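Local coordinates for extracellular solute-binding protein, family 5 (Chelativorans sp., PDB 6WM6) that binds EDTA in the periplasm and probably hands it to an ABC transporter for uptake, as solute-binding proteins of family 5 do with peptides, at residues E492-K497 against L511-E516; F484-P489 against Y521-P526. All coordinates share one frame; numbering follows the deposited sequence.

Interaction 1: E492-K497 against L511-E516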
loop_
_atom_site.group_PDB
_atom_site.type_symbol
_atom_site.label_atom_id
_atom_site.label_comp_id
_atom_site.label_asym_id
_atom_site.label_seq_id
_atom_site.Cartn_x
_atom_site.Cartn_y
_atom_site.Cartn_z
ATOM N N GLU A 492 -5.848 -2.776 -21.411
ATOM C CA GLU A 492 -5.129 -3.965 -20.963
ATOM C C GLU A 492 -3.868 -4.183 -21.796
ATOM O O GLU A 492 -2.817 -4.535 -21.257
ATOM C CB GLU A 492 -6.062 -5.181 -21.025
ATOM C CG GLU A 492 -7.310 -4.964 -20.209
ATOM C CD GLU A 492 -8.146 -6.210 -20.035
ATOM O OE1 GLU A 492 -7.657 -7.313 -20.351
ATOM O OE2 GLU A 492 -9.292 -6.071 -19.572
ATOM N N GLU A 493 -3.957 -3.969 -23.102
ATOM C CA GLU A 493 -2.800 -4.120 -23.975
ATOM C C GLU A 493 -1.709 -3.128 -23.587
ATOM O O GLU A 493 -0.519 -3.482 -23.527
ATOM C CB GLU A 493 -3.227 -3.928 -25.424
ATOM C CG GLU A 493 -2.095 -3.875 -26.439
ATOM C CD GLU A 493 -2.593 -3.547 -27.840
ATOM O OE1 GLU A 493 -3.751 -3.090 -27.973
ATOM O OE2 GLU A 493 -1.829 -3.750 -28.806
ATOM N N ILE A 494 -2.090 -1.877 -23.328
ATOM C CA ILE A 494 -1.118 -0.865 -22.945
ATOM C C ILE A 494 -0.441 -1.225 -21.634
ATOM O O ILE A 494 0.785 -1.100 -21.505
ATOM C CB ILE A 494 -1.800 0.509 -22.847
ATOM C CG1 ILE A 494 -2.255 1.012 -24.218
ATOM C CG2 ILE A 494 -0.842 1.529 -22.211
ATOM C CD1 ILE A 494 -3.328 2.063 -24.137
ATOM N N ILE A 495 -1.218 -1.679 -20.647
ATOM C CA ILE A 495 -0.644 -2.047 -19.358
ATOM C C ILE A 495 0.359 -3.181 -19.531
ATOM O O ILE A 495 1.437 -3.165 -18.931
ATOM C CB ILE A 495 -1.763 -2.393 -18.350
ATOM C CG1 ILE A 495 -2.539 -1.142 -17.959
ATOM C CG2 ILE A 495 -1.178 -3.114 -17.137
ATOM C CD1 ILE A 495 -3.819 -1.408 -17.171
ATOM N N GLY A 496 0.046 -4.145 -20.398
ATOM C CA GLY A 496 0.959 -5.252 -20.621
ATOM C C GLY A 496 2.253 -4.803 -21.278
ATOM O O GLY A 496 3.348 -5.240 -20.893
ATOM N N LYS A 497 2.159 -3.897 -22.257
ATOM C CA LYS A 497 3.374 -3.360 -22.863
ATOM C C LYS A 497 4.184 -2.566 -21.846
ATOM O O LYS A 497 5.413 -2.660 -21.803
ATOM C CB LYS A 497 3.023 -2.479 -24.062
ATOM C CG LYS A 497 2.543 -3.286 -25.258
ATOM C CD LYS A 497 2.082 -2.400 -26.399
ATOM C CE LYS A 497 1.648 -3.239 -27.593
ATOM N NZ LYS A 497 1.158 -2.391 -28.714
ATOM N N LEU A 511 2.466 3.710 -20.292
ATOM C CA LEU A 511 1.286 3.623 -19.439
ATOM C C LEU A 511 0.469 4.909 -19.442
ATOM O O LEU A 511 -0.753 4.860 -19.194
ATOM C CB LEU A 511 1.722 3.250 -18.023
ATOM C CG LEU A 511 0.609 2.904 -17.030
ATOM C CD1 LEU A 511 -0.057 1.610 -17.413
ATOM C CD2 LEU A 511 1.195 2.800 -15.637
ATOM N N SER A 512 1.093 6.045 -19.743
ATOM C CA SER A 512 0.360 7.305 -19.799
ATOM C C SER A 512 -0.871 7.209 -20.700
ATOM O O SER A 512 -1.899 7.814 -20.397
ATOM C CB SER A 512 1.277 8.441 -20.278
ATOM O OG SER A 512 2.259 8.726 -19.306
ATOM N N GLU A 513 -0.776 6.479 -21.819
ATOM C CA GLU A 513 -1.924 6.333 -22.710
ATOM C C GLU A 513 -3.083 5.638 -22.017
ATOM O O GLU A 513 -4.257 5.991 -22.237
ATOM C CB GLU A 513 -1.506 5.587 -23.981
ATOM C CG GLU A 513 -2.601 5.586 -25.032
ATOM C CD GLU A 513 -2.271 4.772 -26.276
ATOM O OE1 GLU A 513 -1.170 4.174 -26.363
ATOM O OE2 GLU A 513 -3.136 4.727 -27.188
ATOM N N ALA A 514 -2.793 4.647 -21.179
ATOM C CA ALA A 514 -3.853 3.970 -20.441
ATOM C C ALA A 514 -4.473 4.894 -19.405
ATOM O O ALA A 514 -5.678 4.848 -19.184
ATOM C CB ALA A 514 -3.313 2.714 -19.766
ATOM N N ASP A 515 -3.676 5.746 -18.770
ATOM C CA ASP A 515 -4.208 6.723 -17.831
ATOM C C ASP A 515 -5.183 7.659 -18.529
ATOM O O ASP A 515 -6.254 7.979 -17.987
ATOM C CB ASP A 515 -3.046 7.489 -17.192
ATOM C CG ASP A 515 -3.380 8.171 -15.878
ATOM O OD1 ASP A 515 -4.360 7.809 -15.177
ATOM O OD2 ASP A 515 -2.616 9.087 -15.509
ATOM N N GLU A 516 -4.848 8.105 -19.744
ATOM C CA GLU A 516 -5.754 8.964 -20.510
ATOM C C GLU A 516 -7.072 8.250 -20.770
ATOM O O GLU A 516 -8.151 8.809 -20.547
ATOM C CB GLU A 516 -5.096 9.368 -21.841
ATOM C CG GLU A 516 -3.764 10.120 -21.719
ATOM C CD GLU A 516 -3.868 11.595 -21.424
ATOM O OE1 GLU A 516 -4.975 12.151 -21.457
ATOM O OE2 GLU A 516 -2.799 12.227 -21.177
#
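Asp515 OD2 is gripped twice, by a salt bridge from Arg366 NH1 and a hydrogen bond with Ser353 OG, while OD1 of the same carboxylate takes the backbone N of Val354. An aspartate suits this buried spot because its short arm turns both oxygens to partners behind helix 504-521, leaving Leu511 and Ala514 to meet helix 489-499, with Glu513 at the margin. There Ile494 does most of the work. Its two branches part at CB: CG2, anti to the backbone N, presses on Ala514 CB at 3.7 Å, and CG1, anti to the carbonyl carbon (chi1 -68°), carries CD1 out to Glu513. That glutamate is extended, with CG anti to its own N, and crosses the isoleucine at about a right angle, so that Ile494 CD1 lies against both CG and the carboxylate carbon of Glu513, 3.6 Å from CD. The carboxylate itself stays at the exposed rim. The two helices form an antiparallel hairpin in this periplasmic binding protein; the axes of 492-497 and 511-516 come within 8.4 Å and cross at -153°. The lone methyl of Ala514 suits a spot where its CA is 6.1 Å from the CA of Ile494. An alanine in place of Ile494 would remove both branches and would probably loosen the packing against Ala514 CB and the end of Glu513. Further along, Ile495 CG1 meets Leu511 CD1 obliquely at 3.7 Å, and helix 467-474 closes over this pair through Ala471 and Pro467. On the exposed flank Lys497 NZ makes a salt bridge, with a weak hydrogen bond in it, to Glu493 OE2, 3.3 Å away, one turn back.

Interaction 2: F484-P489 against Y521-P526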
loop_
_atom_site.group_PDB
_atom_site.type_symbol
_atom_site.label_atom_id
_atom_site.label_comp_id
_atom_site.label_asym_id
_atom_site.label_seq_id
_atom_site.Cartn_x
_atom_site.Cartn_y
_atom_site.Cartn_z
ATOM N N PHE A 484 -14.964 -0.844 -10.327
ATOM C CA PHE A 484 -15.775 0.188 -10.969
ATOM C C PHE A 484 -16.011 -0.080 -12.441
ATOM O O PHE A 484 -16.664 0.724 -13.104
ATOM C CB PHE A 484 -15.168 1.561 -10.669
ATOM C CG PHE A 484 -14.880 1.707 -9.195
ATOM C CD1 PHE A 484 -15.913 1.621 -8.302
ATOM C CD2 PHE A 484 -13.586 1.824 -8.725
ATOM C CE1 PHE A 484 -15.689 1.670 -6.939
ATOM C CE2 PHE A 484 -13.334 1.900 -7.355
ATOM C CZ PHE A 484 -14.412 1.804 -6.463
ATOM N N GLY A 485 -15.548 -1.223 -12.950
ATOM C CA GLY A 485 -16.021 -1.712 -14.226
ATOM C C GLY A 485 -15.248 -1.286 -15.456
ATOM O O GLY A 485 -15.832 -1.213 -16.533
ATOM N N PHE A 486 -13.946 -1.024 -15.332
ATOM C CA PHE A 486 -13.135 -0.796 -16.525
ATOM C C PHE A 486 -13.192 -2.049 -17.383
ATOM O O PHE A 486 -13.155 -3.179 -16.881
ATOM C CB PHE A 486 -11.696 -0.428 -16.162
ATOM C CG PHE A 486 -11.571 0.940 -15.537
ATOM C CD1 PHE A 486 -11.517 2.079 -16.319
ATOM C CD2 PHE A 486 -11.544 1.070 -14.171
ATOM C CE1 PHE A 486 -11.429 3.335 -15.741
ATOM C CE2 PHE A 486 -11.457 2.313 -13.582
ATOM C CZ PHE A 486 -11.405 3.446 -14.381
ATOM N N ASN A 487 -13.365 -1.844 -18.683
ATOM C CA ASN A 487 -13.573 -2.950 -19.613
ATOM C C ASN A 487 -13.104 -2.494 -20.978
ATOM O O ASN A 487 -13.910 -2.061 -21.819
ATOM C CB ASN A 487 -15.039 -3.390 -19.605
ATOM C CG ASN A 487 -15.288 -4.564 -20.532
ATOM O OD1 ASN A 487 -14.381 -5.027 -21.216
ATOM N ND2 ASN A 487 -16.522 -5.047 -20.559
ATOM N N ASP A 488 -11.818 -2.549 -21.205
ATOM C CA ASP A 488 -11.225 -1.975 -22.412
ATOM C C ASP A 488 -9.985 -2.771 -22.781
ATOM O O ASP A 488 -8.924 -2.627 -22.147
ATOM C CB ASP A 488 -10.897 -0.498 -22.210
ATOM C CG ASP A 488 -10.547 0.194 -23.508
ATOM O OD1 ASP A 488 -10.226 -0.511 -24.501
ATOM O OD2 ASP A 488 -10.604 1.439 -23.561
ATOM N N PRO A 489 -10.071 -3.619 -23.808
ATOM C CA PRO A 489 -8.879 -4.375 -24.223
ATOM C C PRO A 489 -7.691 -3.490 -24.560
ATOM O O PRO A 489 -6.549 -3.938 -24.410
ATOM C CB PRO A 489 -9.368 -5.178 -25.435
ATOM C CG PRO A 489 -10.855 -5.288 -25.228
ATOM C CD PRO A 489 -11.264 -3.985 -24.595
ATOM N N TYR A 521 -13.041 7.335 -19.331
ATOM C CA TYR A 521 -14.171 6.486 -18.961
ATOM C C TYR A 521 -14.880 6.983 -17.705
ATOM O O TYR A 521 -16.038 6.621 -17.478
ATOM C CB TYR A 521 -13.647 5.056 -18.764
ATOM C CG TYR A 521 -14.685 3.988 -18.594
ATOM C CD1 TYR A 521 -15.528 3.641 -19.645
ATOM C CD2 TYR A 521 -14.821 3.306 -17.392
ATOM C CE1 TYR A 521 -16.505 2.638 -19.485
ATOM C CE2 TYR A 521 -15.768 2.315 -17.234
ATOM C CZ TYR A 521 -16.592 1.988 -18.266
ATOM O OH TYR A 521 -17.552 0.998 -18.087
ATOM N N ALA A 522 -14.201 7.779 -16.876
ATOM C CA ALA A 522 -14.818 8.485 -15.757
ATOM C C ALA A 522 -15.456 7.553 -14.730
ATOM O O ALA A 522 -16.501 7.863 -14.155
ATOM C CB ALA A 522 -15.824 9.532 -16.249
ATOM N N ALA A 523 -14.827 6.408 -14.471
ATOM C CA ALA A 523 -15.255 5.500 -13.415
ATOM C C ALA A 523 -14.403 5.593 -12.152
ATOM O O ALA A 523 -14.726 4.948 -11.139
ATOM C CB ALA A 523 -15.291 4.047 -13.921
ATOM N N LEU A 524 -13.344 6.384 -12.173
ATOM C CA LEU A 524 -12.442 6.500 -11.017
ATOM C C LEU A 524 -11.900 7.924 -10.974
ATOM O O LEU A 524 -11.231 8.382 -11.916
ATOM C CB LEU A 524 -11.323 5.463 -11.097
ATOM C CG LEU A 524 -10.400 5.373 -9.890
ATOM C CD1 LEU A 524 -11.160 4.979 -8.655
ATOM C CD2 LEU A 524 -9.299 4.347 -10.190
ATOM N N PHE A 525 -12.216 8.627 -9.891
ATOM C CA PHE A 525 -11.846 10.035 -9.699
ATOM C C PHE A 525 -10.806 10.139 -8.600
ATOM O O PHE A 525 -11.127 9.893 -7.433
ATOM C CB PHE A 525 -13.117 10.797 -9.308
ATOM C CG PHE A 525 -12.924 12.272 -9.027
ATOM C CD1 PHE A 525 -12.813 13.195 -10.054
ATOM C CD2 PHE A 525 -12.937 12.746 -7.727
ATOM C CE1 PHE A 525 -12.699 14.546 -9.792
ATOM C CE2 PHE A 525 -12.782 14.100 -7.461
ATOM C CZ PHE A 525 -12.675 15.005 -8.497
ATOM N N PRO A 526 -9.562 10.448 -8.939
ATOM C CA PRO A 526 -8.529 10.588 -7.907
ATOM C C PRO A 526 -8.688 11.906 -7.180
ATOM O O PRO A 526 -9.102 12.910 -7.770
ATOM C CB PRO A 526 -7.223 10.559 -8.719
ATOM C CG PRO A 526 -7.603 11.210 -10.059
ATOM C CD PRO A 526 -9.070 10.833 -10.283
#
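Strand 524-537, part of the large mixed sheet of this solute-binding protein, starts just after helix 504-521, and the loop 484-489 packs over that junction. The tight part gathers round Phe484 and Phe486. Ala523 CB lies over one face of the Phe486 ring, 4.0 Å from CZ, while Leu524 CB sits at its edge in the ring plane, 3.9 Å from the same CZ. A methyl fits over the face. Phe484 CB comes 3.4 Å from Ala523 O, and its ring reaches Leu524 CD1, 4.0 Å from Phe484 CD2; that leucine also leans on Trp306 and Phe308. Tyr521 joins them, its CD2 3.7 Å from Phe486 CD1 and the two ring planes at 45°, and Arg324 makes a cation-pi contact with it. Ala522 leaves helical angles with a positive phi (61°), and the chain turns toward the strand. Gly485 also has positive phi (91°), where a CB would jam against the preceding carbonyl O.

The loose side is at Asn487 and Asp488, which make no contact across the segments: Asn487 is exposed, and Asp488 uses OD1 to cap the N of Lys490 in helix 489-499. Tyr521 OH is hydrogen-bonded to Ser313 OG and stands 3.2 Å from Gly485 O.

How the interactions relate
Both interactions hold the same run of chain, and their centres lie 13 Å apart. The loop 484-489 leads into helix 489-499, and helix 504-521 leads into strand 524-537, so interaction 2 joins the loop just before the first helix of the hairpin to the end of the second and the start of the strand, while interaction 1 holds the two helices to each other. Both are largely buried, yet their chemistry differs. Interaction 1, helix on helix, relies on branched aliphatic groups and a small alanine, with a charged residue at its exposed margin. Interaction 2 uses two phenylalanine rings packed on Ala523, Leu524 and the partly exposed Tyr521.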